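Local coordinates for ICChI, a glycosylated chitinase (Ipomoea carnea, PDB 6IDN), which hydrolyses chitin and also shows lysozyme activity, using the TIM-barrel fold of glycosyl hydrolase family 18, at residues Asn151-Ala156 against Phe176-Val181; Leu137-Trp142 against Ile171-Phe176; Gly228-Ala233 against Asp262-Lys267; Ala4-Gln9 against Met254-Tyr259. All coordinates share one frame; numbering follows the deposited sequence. Where two conformers were deposited one is given.

Contact 1. Residues Asn151-Ala156 against Phe176-Val181; sequences NVYLAA and FDYVWV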
# COMPACT_ATOMS: atom_id res chain seq x y z
N ASN A 151 15.96 4.60 -6.06
CA ASN A 151 15.10 3.52 -5.61
C ASN A 151 13.64 3.90 -5.79
O ASN A 151 13.18 4.89 -5.21
CB ASN A 151 15.39 3.21 -4.14
CG ASN A 151 16.81 2.79 -3.91
OD1 ASN A 151 17.36 2.00 -4.68
ND2 ASN A 151 17.43 3.30 -2.85
N VAL A 152 12.92 3.13 -6.61
CA VAL A 152 11.47 3.22 -6.74
C VAL A 152 10.94 1.87 -6.27
O VAL A 152 10.99 0.87 -7.00
CB VAL A 152 11.03 3.52 -8.18
CG1 VAL A 152 9.51 3.47 -8.28
CG2 VAL A 152 11.53 4.88 -8.61
N TYR A 153 10.40 1.84 -5.05
CA TYR A 153 9.82 0.60 -4.54
C TYR A 153 8.44 0.37 -5.14
O TYR A 153 7.67 1.31 -5.36
CB TYR A 153 9.72 0.65 -3.02
CG TYR A 153 11.07 0.71 -2.39
CD1 TYR A 153 11.84 -0.43 -2.21
CD2 TYR A 153 11.60 1.93 -2.03
CE1 TYR A 153 13.10 -0.35 -1.65
CE2 TYR A 153 12.85 2.02 -1.48
CZ TYR A 153 13.60 0.88 -1.29
OH TYR A 153 14.85 0.99 -0.74
N LEU A 154 8.12 -0.89 -5.40
CA LEU A 154 6.82 -1.27 -5.92
C LEU A 154 6.14 -2.16 -4.90
O LEU A 154 6.73 -3.14 -4.44
CB LEU A 154 6.96 -1.98 -7.26
CG LEU A 154 7.62 -1.17 -8.37
CD1 LEU A 154 7.87 -2.02 -9.63
CD2 LEU A 154 6.76 0.03 -8.71
N ALA A 155 4.91 -1.81 -4.53
CA ALA A 155 4.16 -2.58 -3.55
C ALA A 155 2.79 -2.89 -4.14
O ALA A 155 2.26 -2.11 -4.94
CB ALA A 155 4.02 -1.81 -2.22
N ALA A 156 2.23 -4.04 -3.75
CA ALA A 156 0.90 -4.44 -4.21
C ALA A 156 0.04 -4.87 -3.03
O ALA A 156 0.54 -5.47 -2.08
CB ALA A 156 0.97 -5.61 -5.22
N PHE A 176 7.79 -6.84 -7.71
CA PHE A 176 7.30 -6.11 -6.55
C PHE A 176 8.18 -6.34 -5.33
O PHE A 176 8.53 -7.47 -4.99
CB PHE A 176 5.83 -6.48 -6.26
CG PHE A 176 4.89 -5.70 -7.11
CD1 PHE A 176 4.72 -6.04 -8.44
CD2 PHE A 176 4.30 -4.54 -6.64
CE1 PHE A 176 3.89 -5.29 -9.27
CE2 PHE A 176 3.47 -3.78 -7.46
CZ PHE A 176 3.27 -4.16 -8.78
N ASP A 177 8.57 -5.23 -4.70
CA ASP A 177 9.37 -5.26 -3.48
C ASP A 177 8.54 -5.68 -2.28
O ASP A 177 9.05 -6.35 -1.38
CB ASP A 177 9.98 -3.88 -3.24
CG ASP A 177 10.83 -3.45 -4.39
OD1 ASP A 177 11.98 -3.93 -4.47
OD2 ASP A 177 10.36 -2.68 -5.27
N TYR A 178 7.27 -5.31 -2.26
CA TYR A 178 6.38 -5.58 -1.15
C TYR A 178 5.06 -6.07 -1.70
O TYR A 178 4.56 -5.53 -2.69
CB TYR A 178 6.10 -4.30 -0.30
CG TYR A 178 7.34 -3.66 0.29
CD1 TYR A 178 8.03 -2.69 -0.43
CD2 TYR A 178 7.82 -4.02 1.53
CE1 TYR A 178 9.15 -2.12 0.06
CE2 TYR A 178 8.96 -3.42 2.04
CZ TYR A 178 9.62 -2.48 1.28
OH TYR A 178 10.75 -1.85 1.74
N VAL A 179 4.48 -7.07 -1.06
CA VAL A 179 3.09 -7.47 -1.36
C VAL A 179 2.44 -7.67 0.01
O VAL A 179 2.89 -8.50 0.79
CB VAL A 179 2.98 -8.75 -2.21
CG1 VAL A 179 1.50 -9.14 -2.31
CG2 VAL A 179 3.57 -8.50 -3.61
N TRP A 180 1.42 -6.87 0.33
CA TRP A 180 0.64 -7.05 1.56
C TRP A 180 -0.70 -7.63 1.17
O TRP A 180 -1.51 -6.96 0.53
CB TRP A 180 0.47 -5.73 2.33
CG TRP A 180 0.57 -4.47 1.53
CD1 TRP A 180 -0.38 -3.95 0.69
CD2 TRP A 180 1.65 -3.55 1.54
NE1 TRP A 180 0.06 -2.76 0.16
CE2 TRP A 180 1.28 -2.48 0.69
CE3 TRP A 180 2.88 -3.50 2.21
CZ2 TRP A 180 2.12 -1.41 0.44
CZ3 TRP A 180 3.72 -2.39 1.97
CH2 TRP A 180 3.32 -1.38 1.09
N VAL A 181 -0.92 -8.88 1.55
CA VAL A 181 -2.14 -9.61 1.19
C VAL A 181 -3.23 -9.26 2.19
O VAL A 181 -3.03 -9.41 3.40
CB VAL A 181 -1.88 -11.12 1.14
CG1 VAL A 181 -3.13 -11.83 0.68
CG2 VAL A 181 -0.69 -11.43 0.23
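Asp177 reaches across to the backbone of Leu154: its OD2 receives the N-H of Leu154 on the anti lone pair, in a fairly straight bond (2.9 Å from Leu154 N to Asp177 OD2). With CG anti to its own carbonyl carbon (chi1 -59°), the short carboxylate acts like a main-chain acceptor just before the parallel pairing starts. Leu154 O then takes Tyr178 N and, more weakly, Asp177 N. Ala156 continues the pattern, its N bonding to Tyr178 O and its O receiving Trp180 N at 2.9 Å. The ring of Tyr153 turns its edge to Asp177, CD1 lying 3.9 Å from Asp177 CG. Over one face of the Phe176 ring sits Leu154 CB, a CH-pi contact, while Ala156 CB meets Phe176 CD2 and CE2. Ala155, small enough to lie against the indole, has its CB 3.3 Å from Trp180 CZ2. An alanine in place of Trp180 would probably open a gap beside Ala155 and leave Asp123 without its weak N-H donor. Strand 121-126 flanks 153-156 and strand 213-219 pairs with 178-182. Helix 134-148 packs on Leu154 and Phe176, while Tyr178 and Trp180 reach inward to strands 27-36 and 73-80, across the barrel.

Contact 2. Residues Leu137-Trp142 against Ile171-Phe176; sequences LAEQLW and INTSLF. With NAG (2-acetamido-2-deoxy-beta-D-glucopyranose), chain C.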
# COMPACT_ATOMS: atom_id res chain seq x y z
N LEU A 137 2.62 -1.10 -16.17
CA LEU A 137 2.87 0.06 -15.31
C LEU A 137 4.01 -0.23 -14.34
O LEU A 137 4.90 0.61 -14.16
CB LEU A 137 1.58 0.45 -14.55
CG LEU A 137 1.68 1.60 -13.54
CD1 LEU A 137 2.21 2.88 -14.22
CD2 LEU A 137 0.34 1.85 -12.87
N ALA A 138 4.01 -1.42 -13.72
CA ALA A 138 5.10 -1.76 -12.80
C ALA A 138 6.43 -1.80 -13.54
O ALA A 138 7.45 -1.32 -13.02
CB ALA A 138 4.83 -3.10 -12.12
N GLU A 139 6.44 -2.38 -14.74
CA GLU A 139 7.68 -2.47 -15.52
C GLU A 139 8.17 -1.09 -15.92
O GLU A 139 9.38 -0.81 -15.88
CB GLU A 139 7.42 -3.35 -16.76
CG GLU A 139 7.35 -4.88 -16.41
CD GLU A 139 6.88 -5.75 -17.56
OE1 GLU A 139 6.29 -5.21 -18.53
OE2 GLU A 139 7.10 -6.98 -17.52
N GLN A 140 7.26 -0.19 -16.29
CA GLN A 140 7.71 1.14 -16.70
C GLN A 140 8.21 1.96 -15.51
O GLN A 140 9.15 2.74 -15.67
CB GLN A 140 6.59 1.87 -17.43
CG GLN A 140 6.17 1.20 -18.74
CD GLN A 140 7.18 1.36 -19.88
OE1 GLN A 140 7.01 0.76 -20.94
NE2 GLN A 140 8.21 2.16 -19.68
N LEU A 141 7.60 1.79 -14.34
CA LEU A 141 8.14 2.42 -13.13
C LEU A 141 9.52 1.87 -12.78
O LEU A 141 10.41 2.62 -12.36
CB LEU A 141 7.19 2.21 -11.95
CG LEU A 141 5.92 3.05 -12.01
CD1 LEU A 141 4.89 2.53 -11.01
CD2 LEU A 141 6.21 4.51 -11.74
N TRP A 142 9.71 0.56 -12.92
CA TRP A 142 11.02 -0.04 -12.65
C TRP A 142 12.08 0.57 -13.55
O TRP A 142 13.19 0.89 -13.10
CB TRP A 142 10.91 -1.56 -12.86
CG TRP A 142 12.11 -2.43 -12.57
CD1 TRP A 142 12.36 -3.13 -11.42
CD2 TRP A 142 13.18 -2.76 -13.48
NE1 TRP A 142 13.54 -3.84 -11.54
CE2 TRP A 142 14.06 -3.62 -12.80
CE3 TRP A 142 13.50 -2.37 -14.79
CZ2 TRP A 142 15.21 -4.13 -13.39
CZ3 TRP A 142 14.63 -2.89 -15.38
CH2 TRP A 142 15.48 -3.74 -14.68
N ILE A 171 1.71 -8.80 -10.07
CA ILE A 171 2.54 -9.55 -9.13
C ILE A 171 3.41 -10.56 -9.86
O ILE A 171 4.54 -10.81 -9.45
CB ILE A 171 1.65 -10.20 -8.05
CG1 ILE A 171 1.16 -9.09 -7.11
CG2 ILE A 171 2.42 -11.24 -7.24
CD1 ILE A 171 -0.02 -9.51 -6.21
N ASN A 172 2.91 -11.14 -10.96
CA ASN A 172 3.65 -12.15 -11.70
C ASN A 172 4.83 -11.58 -12.48
O ASN A 172 5.58 -12.36 -13.08
CB ASN A 172 2.69 -12.86 -12.67
CG ASN A 172 3.07 -14.30 -12.95
OD1 ASN A 172 4.07 -14.85 -12.47
ND2 ASN A 172 2.22 -14.95 -13.74
N THR A 173 5.01 -10.25 -12.49
CA THR A 173 6.20 -9.67 -13.09
C THR A 173 7.45 -10.00 -12.30
O THR A 173 8.56 -9.85 -12.83
CB THR A 173 6.13 -8.14 -13.19
OG1 THR A 173 6.07 -7.54 -11.88
CG2 THR A 173 4.96 -7.66 -14.07
N SER A 174 7.29 -10.41 -11.04
CA SER A 174 8.37 -10.67 -10.09
C SER A 174 9.11 -9.40 -9.69
O SER A 174 10.20 -9.50 -9.09
CB SER A 174 9.38 -11.69 -10.63
OG SER A 174 8.73 -12.84 -11.15
N LEU A 175 8.56 -8.23 -9.97
CA LEU A 175 9.24 -6.96 -9.70
C LEU A 175 8.76 -6.28 -8.43
O LEU A 175 9.28 -5.21 -8.07
CB LEU A 175 9.07 -6.02 -10.89
CG LEU A 175 9.77 -6.48 -12.17
CD1 LEU A 175 9.53 -5.51 -13.30
CD2 LEU A 175 11.28 -6.67 -11.95
N PHE A 176 7.79 -6.84 -7.71
CA PHE A 176 7.30 -6.11 -6.55
C PHE A 176 8.18 -6.34 -5.33
O PHE A 176 8.53 -7.47 -4.99
CB PHE A 176 5.83 -6.48 -6.26
CG PHE A 176 4.89 -5.70 -7.11
CD1 PHE A 176 4.72 -6.04 -8.44
CD2 PHE A 176 4.30 -4.54 -6.64
CE1 PHE A 176 3.89 -5.29 -9.27
CE2 PHE A 176 3.47 -3.78 -7.46
CZ PHE A 176 3.27 -4.16 -8.78
C1 NAG C . 2.43 -16.32 -14.11
C2 NAG C . 1.15 -17.14 -13.95
C3 NAG C . 1.36 -18.56 -14.47
C4 NAG C . 1.92 -18.52 -15.89
C5 NAG C . 3.17 -17.65 -15.93
C6 NAG C . 3.74 -17.47 -17.32
C7 NAG C . -0.39 -16.55 -12.12
C8 NAG C . -0.67 -16.65 -10.65
N2 NAG C . 0.73 -17.14 -12.55
O3 NAG C . 0.12 -19.27 -14.47
O4 NAG C . 2.24 -19.84 -16.32
O5 NAG C . 2.84 -16.34 -15.46
O6 NAG C . 4.89 -16.63 -17.31
O7 NAG C . -1.16 -15.98 -12.89
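Ala138 and Phe176 make the close-packed inner end of this contact: the methyl CB of Ala138 lies 3.7 Å from Phe176 CE1 and nearly as close to CZ of that ring. Both residues are buried, and the small alanine lets the ring approach the helix. The solvent side, by contrast, is formed by exposed Trp142 and partly exposed Glu139. Here Leu175 sets CD2 on the indole, and CD1 between the indole and Glu139. Leu175 CD2 lies over one face of Trp142, 4.0 Å from the centroid of the five-membered ring, a CH-pi contact in which the side chains cross at about a right angle. Trp142 CG stands anti to its backbone N (chi1 -177°), on the side of Leu175. Leu175 CD1 is 3.8 Å from Glu139 CG; the glutamate contributes its methylene here, and its carboxylate continues to the neighbourhood of Thr173, with Glu139 OE2 a loose 4.1 Å from Thr173 CG2. No hydrogen bond crosses between the segments. Polar order lies instead within 171-176, where Thr173 OG1 accepts the N-H of Leu175 in an ST turn and also bonds to Ala170 O. Asn172, in an Asn-Thr-Ser sequon, carries an N-linked N-acetylglucosamine through a covalent bond of 1.4 Å from Asn172 ND2 to the sugar C1; Arg168 hydrogen-bonds this sugar. The contact holds the turn after helix 168-171 against helix 134-148, with Phe176 packing on Leu154 and Ala156 of strand 153-156 and set edge-to-face with Phe124 of strand 121-126.

Contact 3. Residues Gly228-Ala233 against Asp262-Lys267; sequences GGFIEA and DDYSSK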
# COMPACT_ATOMS: atom_id res chain seq x y z
N GLY A 228 -15.30 -8.38 8.00
CA GLY A 228 -14.64 -9.40 8.78
C GLY A 228 -13.14 -9.42 8.54
O GLY A 228 -12.62 -8.86 7.58
N GLY A 229 -12.45 -10.13 9.43
CA GLY A 229 -11.03 -10.36 9.31
C GLY A 229 -10.20 -9.85 10.48
O GLY A 229 -9.04 -10.26 10.61
N PHE A 230 -10.73 -8.96 11.32
CA PHE A 230 -10.00 -8.51 12.50
C PHE A 230 -9.60 -9.71 13.36
O PHE A 230 -10.39 -10.63 13.57
CB PHE A 230 -10.84 -7.54 13.33
CG PHE A 230 -10.15 -7.08 14.59
CD1 PHE A 230 -9.12 -6.15 14.53
CD2 PHE A 230 -10.52 -7.59 15.83
CE1 PHE A 230 -8.48 -5.75 15.69
CE2 PHE A 230 -9.89 -7.20 16.98
CZ PHE A 230 -8.86 -6.27 16.90
N ILE A 231 -8.36 -9.68 13.85
CA ILE A 231 -7.81 -10.68 14.76
C ILE A 231 -7.43 -9.94 16.04
O ILE A 231 -6.63 -9.00 16.00
CB ILE A 231 -6.58 -11.38 14.17
CG1 ILE A 231 -6.86 -11.85 12.74
CG2 ILE A 231 -6.15 -12.58 15.03
CD1 ILE A 231 -5.64 -12.53 12.06
N GLU A 232 -7.99 -10.35 17.17
CA GLU A 232 -7.61 -9.74 18.44
C GLU A 232 -6.10 -9.90 18.63
O GLU A 232 -5.52 -10.91 18.22
CB GLU A 232 -8.38 -10.37 19.59
CG GLU A 232 -8.18 -9.71 20.93
CD GLU A 232 -7.01 -10.31 21.69
OE1 GLU A 232 -6.75 -11.51 21.47
OE2 GLU A 232 -6.37 -9.58 22.49
N ALA A 233 -5.47 -8.88 19.22
CA ALA A 233 -4.01 -8.81 19.23
C ALA A 233 -3.38 -10.06 19.84
O ALA A 233 -2.42 -10.61 19.29
CB ALA A 233 -3.56 -7.55 19.97
N ASP A 262 -5.81 2.80 17.11
CA ASP A 262 -5.63 3.48 18.39
C ASP A 262 -4.52 2.82 19.20
O ASP A 262 -3.65 3.50 19.76
CB ASP A 262 -6.94 3.49 19.19
CG ASP A 262 -8.11 4.08 18.41
OD1 ASP A 262 -7.89 4.73 17.36
OD2 ASP A 262 -9.27 3.89 18.84
N ASP A 263 -4.53 1.49 19.29
CA ASP A 263 -3.48 0.80 20.03
C ASP A 263 -3.15 -0.58 19.46
O ASP A 263 -2.44 -1.34 20.12
CB ASP A 263 -3.86 0.67 21.52
CG ASP A 263 -5.20 -0.00 21.74
OD1 ASP A 263 -5.69 -0.70 20.84
OD2 ASP A 263 -5.77 0.17 22.84
N TYR A 264 -3.62 -0.92 18.26
CA TYR A 264 -3.34 -2.25 17.72
C TYR A 264 -1.86 -2.43 17.42
O TYR A 264 -1.24 -3.38 17.89
CB TYR A 264 -4.19 -2.51 16.48
CG TYR A 264 -4.28 -3.96 16.04
CD1 TYR A 264 -4.93 -4.90 16.83
CD2 TYR A 264 -3.73 -4.38 14.83
CE1 TYR A 264 -5.03 -6.22 16.43
CE2 TYR A 264 -3.82 -5.71 14.43
CZ TYR A 264 -4.47 -6.62 15.23
OH TYR A 264 -4.58 -7.94 14.83
N SER A 265 -1.27 -1.50 16.66
CA SER A 265 0.15 -1.65 16.34
C SER A 265 1.02 -1.58 17.58
O SER A 265 2.05 -2.26 17.66
CB SER A 265 0.59 -0.61 15.30
OG SER A 265 0.38 0.72 15.77
N SER A 266 0.64 -0.76 18.57
CA SER A 266 1.41 -0.72 19.81
C SER A 266 1.38 -2.07 20.51
O SER A 266 2.37 -2.49 21.11
CB SER A 266 0.87 0.38 20.73
OG SER A 266 1.12 1.67 20.21
N LYS A 267 0.25 -2.77 20.43
CA LYS A 267 0.12 -4.06 21.10
C LYS A 267 0.89 -5.17 20.38
O LYS A 267 1.35 -6.12 21.02
CB LYS A 267 -1.35 -4.47 21.21
CG LYS A 267 -2.17 -3.73 22.24
CD LYS A 267 -3.65 -4.12 22.11
CE LYS A 267 -4.54 -3.28 23.00
NZ LYS A 267 -4.22 -3.53 24.42
O HOH W 1 -6.54 -7.60 12.69
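Ala233, at the start of helix 233-244, and Lys267, in helix 264-268, bring their backbones to within 6.6 Å from CA to CA. The first segment is otherwise irregular: Gly228 and Gly229 have positive phi angles, where a side chain would be jammed against the preceding carbonyl, and Glu232 takes the N-cap place, its carboxylate bonding to the N-H groups of Asp234 and Asp235. Asp263 is the N-cap of the helix starting at Tyr264, though its side chain makes no capping bond. Tyr264, with CG anti to its backbone N (chi1 -164°), reaches from its helix to the loop. Its hydroxyl donates to the carbonyl of Ile231 (Tyr264 OH to Ile231 O 2.6 Å). A water accepts the N-H of Ile231 and donates to Tyr264 OH, linking the phenol to this residue a second time. The ring of Phe230 meets the Tyr264 ring obliquely, planes 48° apart, with Phe230 CE1 3.6 Å from Tyr264 CE1. Ala233 CB touches Lys267 CB at 4.0 Å; a small residue suits chains this near. Tyr264 also packs on Leu236 of helix 233-244 and on Leu218 and Leu255 of strands 213-219 and 250-256, joining the last helix to the barrel's outside.

Contact 4. Residues Ala4-Gln9 against Met254-Tyr259; sequences AIYWGQ and MLWSKY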
# COMPACT_ATOMS: atom_id res chain seq x y z
N ALA A 4 3.50 -1.65 8.05
CA ALA A 4 3.06 -0.66 7.08
C ALA A 4 1.65 -0.23 7.43
O ALA A 4 0.85 -1.04 7.90
CB ALA A 4 3.07 -1.22 5.65
N ILE A 5 1.33 1.04 7.20
CA ILE A 5 -0.02 1.51 7.48
C ILE A 5 -0.46 2.47 6.39
O ILE A 5 0.36 3.18 5.79
CB ILE A 5 -0.13 2.19 8.87
CG1 ILE A 5 -1.61 2.28 9.27
CG2 ILE A 5 0.55 3.57 8.85
CD1 ILE A 5 -1.86 2.21 10.75
N TYR A 6 -1.77 2.50 6.15
CA TYR A 6 -2.38 3.45 5.23
C TYR A 6 -2.76 4.74 5.95
O TYR A 6 -3.33 4.72 7.04
CB TYR A 6 -3.62 2.85 4.56
CG TYR A 6 -3.26 1.90 3.44
CD1 TYR A 6 -2.95 0.58 3.71
CD2 TYR A 6 -3.24 2.33 2.12
CE1 TYR A 6 -2.60 -0.29 2.70
CE2 TYR A 6 -2.90 1.46 1.09
CZ TYR A 6 -2.59 0.15 1.40
OH TYR A 6 -2.23 -0.72 0.40
N TRP A 7 -2.47 5.86 5.29
CA TRP A 7 -2.82 7.18 5.80
C TRP A 7 -3.40 7.99 4.65
O TRP A 7 -3.01 7.81 3.49
CB TRP A 7 -1.60 7.88 6.41
CG TRP A 7 -1.81 9.30 6.86
CD1 TRP A 7 -2.08 9.71 8.12
CD2 TRP A 7 -1.74 10.50 6.06
NE1 TRP A 7 -2.19 11.09 8.17
CE2 TRP A 7 -1.98 11.59 6.91
CE3 TRP A 7 -1.49 10.75 4.70
CZ2 TRP A 7 -1.99 12.90 6.45
CZ3 TRP A 7 -1.50 12.05 4.25
CH2 TRP A 7 -1.75 13.11 5.12
N GLY A 8 -4.34 8.86 4.98
CA GLY A 8 -4.88 9.79 3.99
C GLY A 8 -6.39 9.84 3.92
O GLY A 8 -6.94 10.84 3.46
N GLN A 9 -7.07 8.79 4.36
CA GLN A 9 -8.49 8.64 4.07
C GLN A 9 -9.39 8.99 5.25
O GLN A 9 -10.59 8.69 5.21
CB GLN A 9 -8.77 7.22 3.57
CG GLN A 9 -8.28 6.97 2.15
CD GLN A 9 -8.90 7.94 1.17
OE1 GLN A 9 -10.12 7.91 0.95
NE2 GLN A 9 -8.09 8.83 0.60
N MET A 254 0.74 -5.37 7.51
CA MET A 254 0.19 -4.12 7.01
C MET A 254 -1.15 -3.89 7.68
O MET A 254 -1.90 -4.83 7.94
CB MET A 254 0.02 -4.15 5.48
CG MET A 254 -0.70 -2.93 4.88
SD MET A 254 -2.52 -3.07 4.99
CE MET A 254 -2.89 -4.03 3.52
N LEU A 255 -1.45 -2.63 7.99
CA LEU A 255 -2.67 -2.29 8.71
C LEU A 255 -3.50 -1.30 7.92
O LEU A 255 -3.01 -0.26 7.49
CB LEU A 255 -2.34 -1.71 10.09
CG LEU A 255 -1.70 -2.68 11.07
CD1 LEU A 255 -1.33 -1.93 12.36
CD2 LEU A 255 -2.65 -3.81 11.39
N TRP A 256 -4.78 -1.62 7.77
CA TRP A 256 -5.80 -0.68 7.33
C TRP A 256 -6.59 -0.28 8.57
O TRP A 256 -7.31 -1.11 9.13
CB TRP A 256 -6.71 -1.35 6.30
CG TRP A 256 -7.83 -0.48 5.89
CD1 TRP A 256 -9.13 -0.56 6.31
CD2 TRP A 256 -7.76 0.64 5.00
NE1 TRP A 256 -9.88 0.44 5.72
CE2 TRP A 256 -9.06 1.19 4.91
CE3 TRP A 256 -6.73 1.21 4.24
CZ2 TRP A 256 -9.36 2.28 4.11
CZ3 TRP A 256 -7.03 2.32 3.46
CH2 TRP A 256 -8.33 2.83 3.39
N SER A 257 -6.48 0.97 9.04
CA SER A 257 -5.69 2.10 8.54
C SER A 257 -5.31 2.94 9.77
O SER A 257 -5.67 2.60 10.89
CB SER A 257 -6.50 2.94 7.55
OG SER A 257 -7.53 3.65 8.25
N LYS A 258 -4.60 4.06 9.56
CA LYS A 258 -4.19 4.88 10.70
C LYS A 258 -5.39 5.32 11.54
O LYS A 258 -5.32 5.35 12.78
CB LYS A 258 -3.40 6.10 10.22
CG LYS A 258 -3.04 7.12 11.32
CD LYS A 258 -2.21 6.49 12.44
CE LYS A 258 -1.72 7.55 13.44
NZ LYS A 258 -2.84 8.20 14.17
N TYR A 259 -6.51 5.64 10.88
CA TYR A 259 -7.67 6.16 11.60
C TYR A 259 -8.18 5.17 12.64
O TYR A 259 -8.71 5.59 13.67
CB TYR A 259 -8.79 6.50 10.62
CG TYR A 259 -10.04 7.02 11.30
CD1 TYR A 259 -10.06 8.29 11.86
CD2 TYR A 259 -11.19 6.24 11.38
CE1 TYR A 259 -11.20 8.77 12.49
CE2 TYR A 259 -12.33 6.72 12.02
CZ TYR A 259 -12.33 7.98 12.56
OH TYR A 259 -13.46 8.46 13.19
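Tyr6 and Trp256 meet at about a right angle, the edge of the indole directed at the face of the phenol in an offset edge-to-face pair. Their six-membered rings have centroids 5.5 Å apart and planes at 64°. Trp256 CE3 comes to 3.5 Å from Tyr6 CB. Met254 approaches the phenol differently: its sulfur lies in the ring plane at the edge, 3.6 Å from Met254 SD to Tyr6 CE1, a Met-aromatic contact. The unbranched chain of Met254 can bend, here at chi2 (-82°), to bring its sulfur to the Tyr6 edge. Tyr6 OH is hydrogen-bonded to Asp123. An alanine in place of Tyr6 would probably leave the Met254 sulfur without its aromatic edge, open a gap beside Trp256 and deprive Asp123 of the hydroxyl. Turned the other way, Ile5 lays CD1 against the backbone of Lys258, 3.5 Å from Lys258 N, and against Leu255 CB. The parallel strands are joined by Leu255 N to Ala4 O (2.8 Å) and weakly by Tyr6 N to Leu255 O. After them a cis peptide bond between Trp256 and Ser257 redirects the chain, yet Lys258 N still bonds to Tyr6 O at 2.9 Å. First and last strands pairing in parallel is how a TIM barrel closes; a tryptophan followed by a cis peptide at the end of the last strand is characteristic of family 18 chitinases, where it probably helps to line the substrate site.

From the N terminus, residues 4-9 open the widest loop, which closes only when contact 4 brings in 254-259 and joins the first barrel strand to the last. Contacts 1 and 2 nest inside it. Contact 2 opens at helix 134-148, and contact 1 opens at the strand that follows; the two then close in the same order, so they cross, sharing Phe176 and tying helix, strand and turn into one wall. Contact 3 opens at 228-233, after both have closed, and ends beyond 254-259, so it crosses contact 4 and ties the last helix to the start of helix 233-244. Across the barrel interior, Trp180 of contact 1 packs on Ala4 and Met254 of contact 4.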